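Local coordinates for invasion-associated protein B (Bartonella henselae, PDB 3DTD) that is of unknown biochemical function but is probably associated with the bacterium's invasion of host cells, at residues Glu40-Val52 against Arg57-Asp69. Numbering follows the deposited sequence.
Sequences EGKKVCFMHRQEV and RVVVAMSVVLNAD
Met47 and Val64, Arg49 and Met62, and Glu51 and Val60 face one another as hydrogen-bonded pairs of an antiparallel beta hairpin, whose two strands lie in the middle of the large antiparallel sheet. At the turn end a classic beta bulge interrupts the ladder, Val59 and Val60 both facing Glu51: Glu51 N donates to Val60 O at 2.7 Å, nearly straight at 172°, whereas Glu51 O accepts from Val59 N.

On the buried face Met47 runs alongside Val64, its CB 3.9 Å from Val64 CG1; Met47 reaches Phe155 of helix 155-168 and Trp32, while Val64 meets Val72 of strand 72-78, so apolar residues suit both places. Further along, CG1 of Val60 lies 3.6 Å from CB of Glu51, so the valine packs on the aliphatic root of the glutamate. A bend at chi2 (-71°) turns the Glu51 carboxylate back to Arg49 in a side-on salt bridge, NE to OE2 at 2.8 Å and NH2 to OE1 at 3.0 Å; OE2 lies near the guanidinium plane, but both nitrogens come from above the carboxylate plane. Arg49 NH1 also donates to Leu31 O, and Gln151 N of strand 144-151 to Glu51 OE2.

Across the other face, small Ala61 fits beside Gln50, whose side chain, extended beyond CG, crosses that of Val58 at about a right angle, Gln50 CD lying 3.7 Å from Val58 CG2. Beyond Phe46 and Val65, a water continues the ladder, donating to Cys45 O at 2.8 Å and accepting from Leu66 N.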
loop_
_atom_site.group_PDB
_atom_site.type_symbol
_atom_site.label_atom_id
_atom_site.label_comp_id
_atom_site.label_asym_id
_atom_site.label_seq_id
_atom_site.Cartn_x
_atom_site.Cartn_y
_atom_site.Cartn_z
ATOM N N GLU C 40 -6.917 4.531 40.216
ATOM C CA GLU C 40 -6.538 4.041 41.545
ATOM C C GLU C 40 -7.740 3.775 42.460
ATOM O O GLU C 40 -7.808 4.276 43.586
ATOM C CB GLU C 40 -5.511 4.972 42.204
ATOM C CG GLU C 40 -4.166 4.992 41.484
ATOM C CD GLU C 40 -3.277 6.151 41.897
ATOM O OE1 GLU C 40 -3.710 6.986 42.722
ATOM O OE2 GLU C 40 -2.138 6.228 41.389
ATOM N N GLY C 41 -8.693 2.997 41.948
ATOM C CA GLY C 41 -9.893 2.632 42.700
ATOM C C GLY C 41 -11.043 3.622 42.591
ATOM O O GLY C 41 -12.208 3.223 42.545
ATOM N N LYS C 42 -10.718 4.912 42.547
ATOM C CA LYS C 42 -11.730 5.966 42.535
ATOM C C LYS C 42 -12.096 6.422 41.128
ATOM O O LYS C 42 -11.228 6.564 40.261
ATOM C CB LYS C 42 -11.279 7.164 43.384
ATOM C CG LYS C 42 -11.027 6.866 44.876
ATOM C CD LYS C 42 -12.320 6.659 45.677
ATOM C CE LYS C 42 -12.567 5.185 46.003
ATOM N NZ LYS C 42 -13.919 4.946 46.586
ATOM N N LYS C 43 -13.394 6.643 40.916
ATOM C CA LYS C 43 -13.910 7.176 39.657
ATOM C C LYS C 43 -13.522 8.645 39.532
ATOM O O LYS C 43 -13.902 9.472 40.362
ATOM C CB LYS C 43 -15.430 6.997 39.574
ATOM C CG LYS C 43 -16.039 7.344 38.217
ATOM C CD LYS C 43 -17.222 6.438 37.900
ATOM C CE LYS C 43 -17.962 6.882 36.646
ATOM N NZ LYS C 43 -18.953 7.957 36.936
ATOM N N VAL C 44 -12.733 8.943 38.503
ATOM C CA VAL C 44 -12.242 10.291 38.241
ATOM C C VAL C 44 -12.848 10.804 36.933
ATOM O O VAL C 44 -12.727 10.174 35.882
ATOM C CB VAL C 44 -10.685 10.346 38.200
ATOM C CG1 VAL C 44 -10.187 11.738 37.805
ATOM C CG2 VAL C 44 -10.093 9.944 39.548
ATOM N N CYS C 45 -13.505 11.952 37.015
ATOM C CA CYS C 45 -14.131 12.557 35.853
ATOM C C CYS C 45 -13.423 13.842 35.475
ATOM O O CYS C 45 -13.126 14.674 36.328
ATOM C CB CYS C 45 -15.613 12.812 36.120
ATOM S SG CYS C 45 -16.554 11.307 36.425
ATOM N N PHE C 46 -13.138 13.993 34.189
ATOM C CA PHE C 46 -12.478 15.195 33.707
ATOM C C PHE C 46 -13.261 15.947 32.634
ATOM O O PHE C 46 -14.070 15.379 31.904
ATOM C CB PHE C 46 -11.015 14.937 33.292
ATOM C CG PHE C 46 -10.842 13.898 32.216
ATOM C CD1 PHE C 46 -10.700 14.279 30.884
ATOM C CD2 PHE C 46 -10.776 12.541 32.535
ATOM C CE1 PHE C 46 -10.523 13.324 29.879
ATOM C CE2 PHE C 46 -10.606 11.577 31.540
ATOM C CZ PHE C 46 -10.476 11.972 30.206
ATOM N N MET C 47 -12.983 17.242 32.571
ATOM C CA MET C 47 -13.683 18.214 31.757
ATOM C C MET C 47 -12.681 18.692 30.725
ATOM O O MET C 47 -11.614 19.177 31.092
ATOM C CB MET C 47 -14.027 19.372 32.675
ATOM C CG MET C 47 -15.237 20.160 32.358
ATOM S SD MET C 47 -15.416 21.441 33.624
ATOM C CE MET C 47 -15.749 22.782 32.510
ATOM N N HIS C 48 -12.991 18.562 29.440
ATOM C CA HIS C 48 -11.986 18.885 28.421
ATOM C C HIS C 48 -12.494 19.548 27.148
ATOM O O HIS C 48 -13.666 19.446 26.805
ATOM C CB HIS C 48 -11.114 17.665 28.091
ATOM C CG HIS C 48 -11.881 16.493 27.566
ATOM N ND1 HIS C 48 -11.963 16.202 26.223
ATOM C CD2 HIS C 48 -12.606 15.545 28.203
ATOM C CE1 HIS C 48 -12.696 15.118 26.055
ATOM N NE2 HIS C 48 -13.102 14.702 27.240
ATOM N N ARG C 49 -11.572 20.229 26.471
ATOM C CA ARG C 49 -11.840 21.009 25.270
ATOM C C ARG C 49 -10.569 21.104 24.412
ATOM O O ARG C 49 -9.490 21.402 24.926
ATOM C CB ARG C 49 -12.319 22.414 25.667
ATOM C CG ARG C 49 -12.326 23.450 24.550
ATOM C CD ARG C 49 -13.675 23.510 23.867
ATOM N NE ARG C 49 -13.600 24.124 22.544
ATOM C CZ ARG C 49 -14.147 23.621 21.442
ATOM N NH1 ARG C 49 -14.843 22.490 21.476
ATOM N NH2 ARG C 49 -14.009 24.270 20.300
ATOM N N GLN C 50 -10.671 20.856 23.131
ATOM C CA GLN C 50 -9.590 21.196 22.272
ATOM C C GLN C 50 -9.970 22.161 21.214
ATOM O O GLN C 50 -11.080 22.224 20.828
ATOM C CB GLN C 50 -8.891 19.969 21.736
ATOM C CG GLN C 50 -9.668 19.176 20.828
ATOM C CD GLN C 50 -9.090 17.834 20.614
ATOM O OE1 GLN C 50 -9.545 17.109 19.786
ATOM N NE2 GLN C 50 -8.088 17.498 21.362
ATOM N N GLU C 51 -9.017 22.951 20.792
ATOM C CA GLU C 51 -9.203 23.917 19.722
ATOM C C GLU C 51 -8.348 23.547 18.512
ATOM O O GLU C 51 -7.196 23.137 18.649
ATOM C CB GLU C 51 -8.887 25.342 20.189
ATOM C CG GLU C 51 -9.566 25.780 21.495
ATOM C CD GLU C 51 -11.077 26.019 21.378
ATOM O OE1 GLU C 51 -11.628 26.038 20.253
ATOM O OE2 GLU C 51 -11.719 26.197 22.433
ATOM N N VAL C 52 -8.930 23.693 17.326
ATOM C CA VAL C 52 -8.270 23.324 16.076
ATOM C C VAL C 52 -8.130 24.527 15.142
ATOM O O VAL C 52 -8.819 25.535 15.309
ATOM C CB VAL C 52 -8.997 22.145 15.341
ATOM C CG1 VAL C 52 -9.110 20.919 16.245
ATOM C CG2 VAL C 52 -10.373 22.561 14.824
ATOM N N ARG C 57 -6.220 20.527 12.748
ATOM C CA ARG C 57 -5.280 19.945 13.701
ATOM C C ARG C 57 -5.269 20.729 15.020
ATOM O O ARG C 57 -5.445 21.951 15.031
ATOM C CB ARG C 57 -3.874 19.787 13.101
ATOM C CG ARG C 57 -3.125 21.074 12.833
ATOM C CD ARG C 57 -1.626 20.846 12.882
ATOM N NE ARG C 57 -0.909 22.102 13.078
ATOM C CZ ARG C 57 -0.436 22.545 14.241
ATOM N NH1 ARG C 57 -0.576 21.838 15.356
ATOM N NH2 ARG C 57 0.190 23.711 14.285
ATOM N N VAL C 58 -5.079 20.003 16.119
ATOM C CA VAL C 58 -5.150 20.560 17.471
ATOM C C VAL C 58 -3.977 21.497 17.760
ATOM O O VAL C 58 -2.816 21.112 17.636
ATOM C CB VAL C 58 -5.218 19.433 18.539
ATOM C CG1 VAL C 58 -5.385 20.008 19.946
ATOM C CG2 VAL C 58 -6.357 18.470 18.231
ATOM N N VAL C 59 -4.304 22.728 18.140
ATOM C CA VAL C 59 -3.310 23.759 18.443
ATOM C C VAL C 59 -3.229 23.990 19.958
ATOM O O VAL C 59 -2.139 24.114 20.525
ATOM C CB VAL C 59 -3.637 25.081 17.695
ATOM C CG1 VAL C 59 -2.590 26.151 17.953
ATOM C CG2 VAL C 59 -3.764 24.832 16.201
ATOM N N VAL C 60 -4.390 24.026 20.601
ATOM C CA VAL C 60 -4.480 24.220 22.044
ATOM C C VAL C 60 -5.542 23.281 22.649
ATOM O O VAL C 60 -6.561 23.012 22.024
ATOM C CB VAL C 60 -4.649 25.746 22.413
ATOM C CG1 VAL C 60 -5.777 26.383 21.644
ATOM C CG2 VAL C 60 -4.835 25.972 23.896
ATOM N N ALA C 61 -5.257 22.744 23.834
ATOM C CA ALA C 61 -6.160 21.838 24.540
ATOM C C ALA C 61 -6.190 22.163 26.035
ATOM O O ALA C 61 -5.228 22.693 26.584
ATOM C CB ALA C 61 -5.749 20.383 24.313
ATOM N N MET C 62 -7.308 21.857 26.683
ATOM C CA MET C 62 -7.460 22.090 28.112
ATOM C C MET C 62 -8.185 20.915 28.744
ATOM O O MET C 62 -9.216 20.492 28.242
ATOM C CB MET C 62 -8.211 23.404 28.372
ATOM C CG MET C 62 -8.512 23.679 29.851
ATOM S SD MET C 62 -8.945 25.384 30.238
ATOM C CE MET C 62 -7.325 26.122 30.126
ATOM N N SER C 63 -7.629 20.385 29.831
ATOM C CA SER C 63 -8.250 19.297 30.583
ATOM C C SER C 63 -8.264 19.654 32.064
ATOM O O SER C 63 -7.259 20.115 32.603
ATOM C CB SER C 63 -7.512 17.978 30.347
ATOM O OG SER C 63 -8.322 16.868 30.702
ATOM N N VAL C 64 -9.405 19.432 32.714
ATOM C CA VAL C 64 -9.669 19.987 34.041
ATOM C C VAL C 64 -10.449 19.013 34.943
ATOM O O VAL C 64 -11.363 18.328 34.482
ATOM C CB VAL C 64 -10.344 21.399 33.900
ATOM C CG1 VAL C 64 -11.575 21.570 34.778
ATOM C CG2 VAL C 64 -9.322 22.506 34.123
ATOM N N VAL C 65 -10.041 18.928 36.211
ATOM C CA VAL C 65 -10.751 18.141 37.225
ATOM C C VAL C 65 -11.219 19.010 38.389
ATOM O O VAL C 65 -10.659 20.079 38.645
ATOM C CB VAL C 65 -9.905 16.949 37.783
ATOM C CG1 VAL C 65 -9.671 15.901 36.715
ATOM C CG2 VAL C 65 -8.577 17.425 38.383
ATOM N N LEU C 66 -12.255 18.540 39.077
ATOM C CA LEU C 66 -12.754 19.166 40.292
ATOM C C LEU C 66 -12.213 18.388 41.492
ATOM O O LEU C 66 -12.557 17.216 41.696
ATOM C CB LEU C 66 -14.285 19.137 40.309
ATOM C CG LEU C 66 -15.164 20.151 41.058
ATOM C CD1 LEU C 66 -16.317 19.398 41.686
ATOM C CD2 LEU C 66 -14.458 21.030 42.099
ATOM N N ASN C 67 -11.366 19.042 42.280
ATOM C CA ASN C 67 -10.767 18.405 43.451
ATOM C C ASN C 67 -11.716 18.376 44.643
ATOM O O ASN C 67 -12.689 19.141 44.694
ATOM C CB ASN C 67 -9.446 19.081 43.826
ATOM C CG ASN C 67 -8.425 19.016 42.710
ATOM O OD1 ASN C 67 -7.888 17.952 42.405
ATOM N ND2 ASN C 67 -8.153 20.160 42.091
ATOM N N ALA C 68 -11.406 17.495 45.596
ATOM C CA ALA C 68 -12.236 17.230 46.778
ATOM C C ALA C 68 -12.552 18.461 47.635
ATOM O O ALA C 68 -13.599 18.513 48.283
ATOM C CB ALA C 68 -11.594 16.137 47.633
ATOM N N ASP C 69 -11.651 19.443 47.623
ATOM C CA ASP C 69 -11.822 20.679 48.389
ATOM C C ASP C 69 -12.474 21.821 47.595
ATOM O O ASP C 69 -12.574 22.950 48.083
ATOM C CB ASP C 69 -10.484 21.128 48.995
ATOM C CG ASP C 69 -9.417 21.399 47.942
ATOM O OD1 ASP C 69 -9.077 20.475 47.170
ATOM O OD2 ASP C 69 -8.905 22.538 47.905
HETATM O O HOH W 1 -13.798 16.200 38.565
#